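CBIX (Paracoccus pantotrophus, PDB 4CCS) acts as the terminal enzyme of siroheme biosynthesis in denitrifying bacteria, probably a chelatase that inserts ferrous iron into sirohydrochlorin. Local coordinates at residues H10-D15 with Q184-T189; A53-L58 with A83-I88; G119-V124 with A152-F157. One frame throughout, in Å; residues are numbered along the deposited sequence.

The chain forms two lobes, each built round a four-stranded parallel sheet with strand order 2-1-3-4. Contact 2 lies in the first, between strands 57-61 and 87-88, and contact 3 in the second, between strands 121-126 and 152-157; each spans one beta-alpha-beta unit. Their centres are about 39 Å apart, on opposite sides of the chain's centre. Contact 1 joins the lobes, setting the loop after strand 4-9 against helix 184-189, with its centre about 25 Å from that of either other contact. Along the chain, contacts 2 and 3 follow in series inside the long loop that contact 1 closes. Contacts 2 and 3 thus each supply one strand pairing of their own sheet, while contact 1 bridges the two lobes.

Contact 1. Residues H10-D15 with Q184-T189; sequences HGQPGD and QAEHVT. With EDO (1,2-ethanediol), chain D.
Gln12 lays its side chain on helix 184-189, and the close packing of the contact is here. Its chain bends at chi2 (-71°), carrying the amide over the helix, where CD of Gln12 lies 3.7 Å from CG of Glu186 and the two side chains cross at about a right angle. CG of Gln12 also rests 3.9 Å from Ala185 CB. At the tip, Gln12 OE1 sits 2.7 Å from Thr189 OG1. That hydroxyl is also near Ala185 O in its own helix, and its single proton may serve either oxygen. The other amide branch turns back, NE2 of Gln12 donating to Gly11 O at 2.9 Å, which helps to set the rotation of the amide. Toward His10 the contact becomes looser and wetter. Glu186 OE2 comes only to 3.5 Å from His10 CB, and a water accepts from His10 N at 2.9 Å and may donate to Glu186 OE1; the same carboxylate oxygen is hydrogen-bonded to Thr183. An ethanediol molecule, probably from the crystallisation liquor, holds the imidazole from another side, its O2 lying in the ring plane 2.8 Å from His10 ND1 and accepting from Gly11 N as well. Phe63 stacks on the imidazole and Phe69 meets it edge-to-face. A solvated junction between two parallel-sheet lobes is consistent with the interlobe cleft in which chelatases of this clan bind their tetrapyrrole.

Contact 2. Residues A53-L58 with A83-I88; sequences ADDETL and APKARI
Asp54 OD1 is gripped from opposite faces of its carboxylate plane, by Thr57 OG1 at 2.8 Å and by the Glu56 N-H, with Glu56 N 3.3 Å from Asp54 OD1. The bond to Glu56 N makes an Asx turn, which lies inside the type I beta turn from Asp54 to Thr57. Against this turn packs a second type I turn, Ala83 to Ala86. Ala83 CB sits 3.6 Å from Asp54 C, and the methyl of Ala86 rests close to Asp54 O. Asp55 ties the two turns together: with CG anti to its own carbonyl carbon (chi1 -79°), the carboxylate reaches over the second turn, and OD1 of Asp55 accepts from Lys85 N at 2.8 Å. The N-H comes from above the carboxylate plane, yet the bond is fairly straight (157° at the hydrogen). Asp55 OD1 also lies 3.3 Å from CD of Pro84, so this oxygen packs against the proline ring as well as accepting from the next residue. Beyond the turns the chains become parallel strands, beginning with a weak bond from Arg87 N to Thr57 O at 3.2 Å. The side chains of Leu58 and Arg87 then run side by side, pointing the same way, with CD2 of Leu58 3.7 Å from Arg87 CB. Arg87 is also backbone-bonded to Ile59. The paired turns thus lead into the parallel strands of a beta-alpha-beta unit, strand 57-61, helix 68-80 and the edge strand 87-88.

Contact 3. Residues G119-V124 with A152-F157; sequences GTRLLV and AATCGF
Arg121 has CG anti to its backbone N (chi1 178°), and its chain then bends at chi2 (69°), setting CD of Arg121 3.7 Å from Ala152 CB on the neighbouring strand. Thr154 completes the meeting from its side: chi1 of 59° puts OG1 between the backbone N and the carbonyl carbon, facing the arginine. Arg121 NH1 donates to Thr154 OG1 at 2.7 Å, the hydroxyl lying at the edge of the guanidinium and in its plane, while NH2 of Arg121 touches the methyl CG2 of Thr154 at 3.4 Å. The two side chains cross at about a right angle. An alanine at Arg121 would probably leave Thr154 OG1 without this donor and take away the CD and NH2 contacts with Ala152 CB and the threonine methyl. Leu123 occupies the same face further along, its CD1 3.7 Å from Thr154 OG1. Beneath these groups the backbones form a parallel ladder: Leu122 bonds through N to Ala152 O and through O to Thr154 N (3.0 Å), and Val124 repeats the pattern with Thr154 O and Gly156 N. Ala152 N, by contrast, is buried with no partner. On the other face the contacts are apolar, with Leu122 CB 3.9 Å from Ala153 CB and Val124 beside the sulphur of Cys155. Helix 134-146, which links the two strands, packs on that face against Leu122 and Cys155; helix 164-167 meets Leu123 on the opposite face. Strand 152-157 is outermost in the sheet, and strand 121-126 lies between it and strand 175-179.

Contact 1. Residues H10-D15 with Q184-T189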
# COMPACT_ATOMS: atom_id res chain seq x y z
N HIS A 10 -1.60 -0.54 9.69
CA HIS A 10 -2.06 0.60 10.48
C HIS A 10 -3.50 0.31 10.88
O HIS A 10 -4.24 -0.28 10.09
CB HIS A 10 -2.09 1.89 9.64
CG HIS A 10 -0.85 2.71 9.75
ND1 HIS A 10 -0.31 3.05 10.98
CD2 HIS A 10 -0.08 3.24 8.77
CE1 HIS A 10 0.78 3.75 10.71
NE2 HIS A 10 0.95 3.89 9.39
N GLY A 11 -3.92 0.70 12.08
CA GLY A 11 -5.33 0.45 12.39
C GLY A 11 -6.21 1.53 11.76
O GLY A 11 -5.71 2.60 11.36
N GLN A 12 -7.51 1.26 11.65
CA GLN A 12 -8.49 2.21 11.13
C GLN A 12 -9.67 2.22 12.11
O GLN A 12 -9.80 1.26 12.88
CB GLN A 12 -8.94 1.82 9.71
CG GLN A 12 -7.86 2.04 8.65
CD GLN A 12 -7.62 3.50 8.37
OE1 GLN A 12 -8.40 4.15 7.69
NE2 GLN A 12 -6.60 4.09 8.98
N PRO A 13 -10.56 3.25 12.07
CA PRO A 13 -11.74 3.26 12.96
C PRO A 13 -12.67 2.08 12.68
O PRO A 13 -12.63 1.48 11.60
CB PRO A 13 -12.42 4.60 12.65
CG PRO A 13 -11.32 5.46 12.13
CD PRO A 13 -10.46 4.53 11.33
N GLY A 14 -13.50 1.72 13.67
CA GLY A 14 -14.47 0.64 13.55
C GLY A 14 -14.05 -0.60 14.31
O GLY A 14 -13.08 -0.58 15.05
N ASP A 15 -14.79 -1.69 14.10
CA ASP A 15 -14.53 -2.99 14.71
C ASP A 15 -13.16 -3.51 14.22
O ASP A 15 -12.97 -3.66 13.01
CB ASP A 15 -15.65 -3.98 14.31
CG ASP A 15 -15.61 -5.36 14.97
OD1 ASP A 15 -14.62 -5.67 15.68
OD2 ASP A 15 -16.57 -6.12 14.78
N GLN A 184 -7.43 -2.59 2.31
CA GLN A 184 -8.80 -2.20 1.97
C GLN A 184 -9.36 -1.24 3.03
O GLN A 184 -10.01 -0.27 2.66
CB GLN A 184 -9.72 -3.43 1.76
CG GLN A 184 -11.16 -3.07 1.31
CD GLN A 184 -11.22 -2.58 -0.13
OE1 GLN A 184 -10.97 -1.41 -0.43
NE2 GLN A 184 -11.58 -3.45 -1.06
N ALA A 185 -9.07 -1.47 4.33
CA ALA A 185 -9.59 -0.61 5.42
C ALA A 185 -9.13 0.84 5.24
O ALA A 185 -9.96 1.75 5.29
CB ALA A 185 -9.18 -1.15 6.79
N GLU A 186 -7.84 1.07 4.92
CA GLU A 186 -7.34 2.42 4.68
C GLU A 186 -7.94 3.03 3.42
O GLU A 186 -8.28 4.22 3.42
CB GLU A 186 -5.81 2.46 4.63
CG GLU A 186 -5.20 2.13 5.98
CD GLU A 186 -3.73 1.80 5.87
OE1 GLU A 186 -3.37 0.74 5.30
OE2 GLU A 186 -2.93 2.64 6.32
N HIS A 187 -8.10 2.22 2.36
CA HIS A 187 -8.69 2.66 1.10
C HIS A 187 -10.15 3.14 1.31
O HIS A 187 -10.47 4.26 0.91
CB HIS A 187 -8.66 1.53 0.06
CG HIS A 187 -9.38 1.84 -1.22
ND1 HIS A 187 -10.44 1.06 -1.67
CD2 HIS A 187 -9.17 2.85 -2.11
CE1 HIS A 187 -10.83 1.61 -2.82
NE2 HIS A 187 -10.09 2.69 -3.12
N VAL A 188 -11.00 2.30 1.92
CA VAL A 188 -12.43 2.60 2.16
C VAL A 188 -12.61 3.89 2.98
O VAL A 188 -13.43 4.73 2.60
CB VAL A 188 -13.18 1.37 2.77
CG1 VAL A 188 -14.58 1.73 3.26
CG2 VAL A 188 -13.25 0.23 1.75
N THR A 189 -11.79 4.09 4.03
CA THR A 189 -11.82 5.31 4.87
C THR A 189 -11.74 6.61 4.05
O THR A 189 -12.47 7.57 4.33
CB THR A 189 -10.72 5.25 5.93
OG1 THR A 189 -10.98 4.14 6.79
CG2 THR A 189 -10.58 6.54 6.76
C1 EDO D . -3.74 3.43 14.26
O1 EDO D . -4.05 2.15 14.83
C2 EDO D . -2.24 3.51 14.02
O2 EDO D . -1.84 2.43 13.19
O HOH W 1 -1.48 -0.43 6.84

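Contact 2. Residues A53-L58 with A83-I88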
# COMPACT_ATOMS: atom_id res chain seq x y z
N ALA A 53 5.26 -10.68 19.19
CA ALA A 53 6.60 -10.33 18.73
C ALA A 53 7.61 -10.37 19.87
O ALA A 53 7.27 -10.09 21.02
CB ALA A 53 6.60 -8.95 18.09
N ASP A 54 8.87 -10.68 19.53
CA ASP A 54 10.00 -10.69 20.45
C ASP A 54 11.22 -10.05 19.77
O ASP A 54 11.10 -9.58 18.63
CB ASP A 54 10.30 -12.11 20.99
CG ASP A 54 10.45 -13.21 19.95
OD1 ASP A 54 11.00 -12.92 18.86
OD2 ASP A 54 10.08 -14.36 20.26
N ASP A 55 12.37 -10.01 20.46
CA ASP A 55 13.61 -9.41 19.97
C ASP A 55 14.15 -10.03 18.66
O ASP A 55 14.92 -9.36 17.97
CB ASP A 55 14.69 -9.42 21.06
CG ASP A 55 14.52 -8.32 22.09
OD1 ASP A 55 13.88 -7.29 21.76
OD2 ASP A 55 15.05 -8.46 23.21
N GLU A 56 13.75 -11.27 18.32
CA GLU A 56 14.20 -11.91 17.08
C GLU A 56 13.12 -11.92 15.98
O GLU A 56 13.26 -12.63 14.99
CB GLU A 56 14.75 -13.32 17.36
CG GLU A 56 16.19 -13.32 17.87
CD GLU A 56 17.27 -13.27 16.80
OE1 GLU A 56 17.42 -12.21 16.15
OE2 GLU A 56 17.96 -14.29 16.61
N THR A 57 12.05 -11.12 16.15
CA THR A 57 10.96 -11.04 15.16
C THR A 57 11.27 -9.95 14.13
O THR A 57 11.78 -8.89 14.49
CB THR A 57 9.59 -10.81 15.86
OG1 THR A 57 9.36 -11.83 16.84
CG2 THR A 57 8.40 -10.78 14.89
N LEU A 58 10.94 -10.21 12.85
CA LEU A 58 11.06 -9.23 11.77
C LEU A 58 9.65 -8.64 11.55
O LEU A 58 8.67 -9.38 11.54
CB LEU A 58 11.56 -9.85 10.45
CG LEU A 58 12.94 -10.56 10.43
CD1 LEU A 58 13.35 -10.85 9.01
CD2 LEU A 58 14.01 -9.72 11.08
N ALA A 83 9.56 -6.31 22.90
CA ALA A 83 10.38 -6.49 21.69
C ALA A 83 11.15 -5.22 21.23
O ALA A 83 10.91 -4.76 20.11
CB ALA A 83 9.50 -7.02 20.56
N PRO A 84 12.10 -4.66 22.07
CA PRO A 84 12.85 -3.47 21.64
C PRO A 84 13.81 -3.70 20.48
O PRO A 84 14.01 -2.78 19.68
CB PRO A 84 13.60 -3.04 22.92
CG PRO A 84 13.66 -4.26 23.75
CD PRO A 84 12.35 -4.94 23.50
N LYS A 85 14.40 -4.90 20.39
CA LYS A 85 15.36 -5.25 19.33
C LYS A 85 14.71 -5.86 18.08
O LYS A 85 15.43 -6.33 17.20
CB LYS A 85 16.48 -6.15 19.88
CG LYS A 85 17.56 -5.37 20.63
CD LYS A 85 18.60 -6.30 21.25
CE LYS A 85 19.67 -5.54 22.00
NZ LYS A 85 19.16 -4.91 23.25
N ALA A 86 13.35 -5.84 17.98
CA ALA A 86 12.64 -6.36 16.81
C ALA A 86 12.96 -5.48 15.59
O ALA A 86 12.83 -4.25 15.65
CB ALA A 86 11.14 -6.41 17.07
N ARG A 87 13.44 -6.12 14.52
CA ARG A 87 13.85 -5.47 13.29
C ARG A 87 12.66 -5.08 12.41
O ARG A 87 11.84 -5.92 12.08
CB ARG A 87 14.83 -6.38 12.53
CG ARG A 87 15.49 -5.75 11.31
CD ARG A 87 16.43 -6.75 10.66
NE ARG A 87 16.82 -6.32 9.31
CZ ARG A 87 17.43 -7.11 8.43
NH1 ARG A 87 17.72 -8.37 8.74
NH2 ARG A 87 17.74 -6.64 7.23
N ILE A 88 12.60 -3.80 12.02
CA ILE A 88 11.55 -3.28 11.14
C ILE A 88 12.08 -3.21 9.70
O ILE A 88 13.03 -2.47 9.42
CB ILE A 88 10.97 -1.92 11.64
CG1 ILE A 88 10.43 -2.04 13.08
CG2 ILE A 88 9.89 -1.41 10.67
CD1 ILE A 88 10.31 -0.73 13.83

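Contact 3. Residues G119-V124 with A152-F157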
# COMPACT_ATOMS: atom_id res chain seq x y z
N GLY A 119 -2.01 5.44 -25.36
CA GLY A 119 -3.09 6.42 -25.55
C GLY A 119 -4.00 6.55 -24.31
O GLY A 119 -5.08 7.11 -24.42
N THR A 120 -3.56 6.04 -23.14
CA THR A 120 -4.33 6.08 -21.89
C THR A 120 -3.66 7.02 -20.88
O THR A 120 -2.44 6.98 -20.71
CB THR A 120 -4.54 4.64 -21.33
OG1 THR A 120 -5.13 3.83 -22.34
CG2 THR A 120 -5.44 4.61 -20.09
N ARG A 121 -4.48 7.83 -20.19
CA ARG A 121 -4.04 8.78 -19.17
C ARG A 121 -4.08 8.04 -17.81
O ARG A 121 -5.08 7.37 -17.52
CB ARG A 121 -4.98 10.00 -19.20
CG ARG A 121 -4.73 11.07 -18.17
CD ARG A 121 -3.44 11.85 -18.41
NE ARG A 121 -3.44 13.13 -17.71
CZ ARG A 121 -3.20 13.27 -16.41
NH1 ARG A 121 -2.98 12.20 -15.65
NH2 ARG A 121 -3.24 14.48 -15.85
N LEU A 122 -3.02 8.19 -17.00
CA LEU A 122 -2.94 7.52 -15.70
C LEU A 122 -3.04 8.45 -14.51
O LEU A 122 -2.44 9.52 -14.51
CB LEU A 122 -1.65 6.68 -15.60
CG LEU A 122 -1.45 5.65 -16.72
CD1 LEU A 122 -0.16 4.89 -16.52
CD2 LEU A 122 -2.65 4.69 -16.82
N LEU A 123 -3.79 8.02 -13.49
CA LEU A 123 -3.94 8.76 -12.23
C LEU A 123 -3.63 7.85 -11.04
O LEU A 123 -4.31 6.85 -10.81
CB LEU A 123 -5.33 9.40 -12.10
CG LEU A 123 -5.60 10.23 -10.85
CD1 LEU A 123 -4.77 11.54 -10.84
CD2 LEU A 123 -7.07 10.54 -10.73
N VAL A 124 -2.59 8.21 -10.29
CA VAL A 124 -2.19 7.46 -9.10
C VAL A 124 -2.86 8.21 -7.94
O VAL A 124 -2.54 9.38 -7.70
CB VAL A 124 -0.64 7.40 -8.95
CG1 VAL A 124 -0.24 6.82 -7.59
CG2 VAL A 124 -0.01 6.61 -10.10
N ALA A 152 0.32 9.89 -20.23
CA ALA A 152 0.80 10.73 -19.13
C ALA A 152 0.43 10.07 -17.80
O ALA A 152 -0.43 9.19 -17.78
CB ALA A 152 0.17 12.12 -19.21
N ALA A 153 1.07 10.49 -16.70
CA ALA A 153 0.73 9.97 -15.38
C ALA A 153 0.88 11.07 -14.35
O ALA A 153 1.90 11.75 -14.29
CB ALA A 153 1.60 8.77 -15.01
N THR A 154 -0.17 11.27 -13.54
CA THR A 154 -0.16 12.29 -12.49
C THR A 154 -0.70 11.67 -11.21
O THR A 154 -1.17 10.52 -11.23
CB THR A 154 -0.99 13.51 -12.88
OG1 THR A 154 -2.33 13.08 -13.13
CG2 THR A 154 -0.40 14.29 -14.08
N CYS A 155 -0.59 12.41 -10.10
CA CYS A 155 -1.03 11.99 -8.78
C CYS A 155 -2.16 12.88 -8.29
O CYS A 155 -2.24 14.05 -8.68
CB CYS A 155 0.12 12.04 -7.78
SG CYS A 155 1.47 10.89 -8.15
N GLY A 156 -2.95 12.34 -7.36
CA GLY A 156 -4.02 13.04 -6.66
C GLY A 156 -3.97 12.51 -5.24
O GLY A 156 -3.81 11.30 -5.05
N PHE A 157 -4.12 13.39 -4.25
CA PHE A 157 -4.06 13.01 -2.86
C PHE A 157 -5.32 13.36 -2.06
O PHE A 157 -6.15 14.18 -2.49
CB PHE A 157 -2.81 13.60 -2.19
CG PHE A 157 -1.52 13.24 -2.91
CD1 PHE A 157 -0.90 12.02 -2.69
CD2 PHE A 157 -0.96 14.11 -3.84
CE1 PHE A 157 0.27 11.68 -3.36
CE2 PHE A 157 0.21 13.77 -4.51
CZ PHE A 157 0.82 12.55 -4.28